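Local structure of transcription factor IWS1 (Saccharomyces cerevisiae, 3NFQ) at residues Val81-Trp84 with Leu85-Leu88. The protein takes part in regulating transcription by RNA polymerase II, interacts with SPT6 and SPT5, and is represented here by its conserved central helical domain. Residues are numbered along the deposited sequence; the frame is centred on the assembly and turned at random.
Sequences VRIW and LEPL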
loop_
_atom_site.group_PDB
_atom_site.type_symbol
_atom_site.label_atom_id
_atom_site.label_comp_id
_atom_site.label_asym_id
_atom_site.label_seq_id
_atom_site.Cartn_x
_atom_site.Cartn_y
_atom_site.Cartn_z
ATOM N N VAL A 81 2.468 2.028 1.507
ATOM C CA VAL A 81 1.344 1.335 0.818
ATOM C C VAL A 81 1.835 0.692 -0.436
ATOM O O VAL A 81 1.553 -0.470 -0.728
ATOM C CB VAL A 81 0.178 2.309 0.506
ATOM C CG1 VAL A 81 -0.935 1.614 -0.363
ATOM C CG2 VAL A 81 -0.364 2.871 1.812
ATOM N N ARG A 82 2.667 1.415 -1.171
ATOM C CA ARG A 82 3.203 0.866 -2.368
ATOM C C ARG A 82 4.060 -0.337 -2.092
ATOM O O ARG A 82 4.035 -1.308 -2.855
ATOM C CB ARG A 82 4.073 1.949 -3.012
ATOM C CG ARG A 82 4.793 1.473 -4.224
ATOM C CD ARG A 82 6.090 2.256 -4.238
ATOM N NE ARG A 82 7.155 1.413 -3.878
ATOM C CZ ARG A 82 8.368 1.746 -3.441
ATOM N NH1 ARG A 82 8.800 2.982 -3.195
ATOM N NH2 ARG A 82 9.167 0.725 -3.220
ATOM N N ILE A 83 4.853 -0.287 -1.020
ATOM C CA ILE A 83 5.699 -1.472 -0.685
ATOM C C ILE A 83 4.843 -2.723 -0.373
ATOM O O ILE A 83 5.184 -3.850 -0.752
ATOM C CB ILE A 83 6.605 -1.139 0.529
ATOM C CG1 ILE A 83 7.738 -0.240 0.041
ATOM C CG2 ILE A 83 7.284 -2.410 1.114
ATOM C CD1 ILE A 83 8.436 0.502 1.223
ATOM N N TRP A 84 3.731 -2.534 0.346
ATOM C CA TRP A 84 2.813 -3.662 0.530
ATOM C C TRP A 84 2.242 -4.236 -0.769
ATOM O O TRP A 84 2.094 -5.442 -0.887
ATOM C CB TRP A 84 1.675 -3.298 1.501
ATOM C CG TRP A 84 2.110 -3.234 2.905
ATOM C CD1 TRP A 84 3.369 -2.993 3.376
ATOM C CD2 TRP A 84 1.275 -3.379 4.041
ATOM N NE1 TRP A 84 3.358 -2.949 4.747
ATOM C CE2 TRP A 84 2.089 -3.212 5.181
ATOM C CE3 TRP A 84 -0.082 -3.658 4.214
ATOM C CZ2 TRP A 84 1.611 -3.315 6.451
ATOM C CZ3 TRP A 84 -0.585 -3.736 5.512
ATOM C CH2 TRP A 84 0.248 -3.570 6.610
ATOM N N LEU A 85 1.972 -3.392 -1.770
ATOM C CA LEU A 85 1.275 -3.843 -2.987
ATOM C C LEU A 85 2.251 -4.388 -4.013
ATOM O O LEU A 85 1.873 -5.180 -4.872
ATOM C CB LEU A 85 0.546 -2.627 -3.595
ATOM C CG LEU A 85 -0.754 -2.232 -2.834
ATOM C CD1 LEU A 85 -1.319 -0.920 -3.371
ATOM C CD2 LEU A 85 -1.762 -3.369 -2.926
ATOM N N GLU A 86 3.488 -3.921 -3.961
ATOM C CA GLU A 86 4.383 -4.201 -5.087
ATOM C C GLU A 86 4.707 -5.670 -5.241
ATOM O O GLU A 86 4.809 -6.426 -4.249
ATOM C CB GLU A 86 5.677 -3.347 -4.990
ATOM C CG GLU A 86 6.733 -3.877 -4.112
ATOM C CD GLU A 86 7.840 -2.841 -3.785
ATOM O OE1 GLU A 86 7.951 -1.839 -4.496
ATOM O OE2 GLU A 86 8.600 -3.050 -2.813
ATOM N N PRO A 87 4.880 -6.104 -6.501
ATOM C CA PRO A 87 5.192 -7.490 -6.751
ATOM C C PRO A 87 6.596 -7.797 -6.326
ATOM O O PRO A 87 7.482 -6.926 -6.371
ATOM C CB PRO A 87 5.069 -7.639 -8.288
ATOM C CG PRO A 87 5.154 -6.291 -8.804
ATOM C CD PRO A 87 4.662 -5.336 -7.742
ATOM N N LEU A 88 6.815 -9.055 -5.983
ATOM C CA LEU A 88 8.162 -9.506 -5.683
ATOM C C LEU A 88 8.786 -9.758 -7.050
ATOM O O LEU A 88 8.087 -9.753 -8.058
ATOM C CB LEU A 88 8.130 -10.823 -4.917
ATOM C CG LEU A 88 7.406 -10.780 -3.536
ATOM C CD1 LEU A 88 7.569 -12.147 -2.924
ATOM C CD2 LEU A 88 8.057 -9.797 -2.678
HETATM O O HOH W 1 5.448 -6.615 -1.524
#
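Arg82 and Glu86 form an i to i+4 salt bridge over the C-terminal end of helix 77-85, in the helical region of Spn1 related to the TFIIS N-terminal domain. The tight side of this helix end is apolar: Val81 and Leu85 lie alongside each other, with CG1 of Val81 4.0 Å from CD1 of Leu85. The same pair is joined through the backbone, Leu85 N donating to Val81 O at 3.1 Å, and Leu102 of helix 96-107 packs on both Leu85 and the neighbouring Trp84. The looser side is polar and only partly buried. There a water lies 2.9 Å from Ile83 O and 2.8 Å from Glu86 O, bridging the two carbonyls where the chain leaves the helix. Glu86 N still reaches Arg82 O at 2.9 Å, while the Glu86 side chain, with CG between backbone N and carbonyl carbon (chi1 83°), folds back along Ile83 toward the arginine. The carboxylate sits at the edge of the guanidinium, near its plane, the two groups turned 42° apart; NH1 of Arg82 instead serves Ser119 O, so the group is held from two directions. Replacing Glu86 by an alanine removes the carboxylate, which would probably leave the Arg82 charge without this mate and the guanidinium less firmly fixed in its rotation. Of the two carboxylate oxygens it is OE1 that Arg82 grips, NH2 coming at 3.1 Å from the syn side, 24° out of the carboxylate plane, and NE more weakly at 3.4 Å.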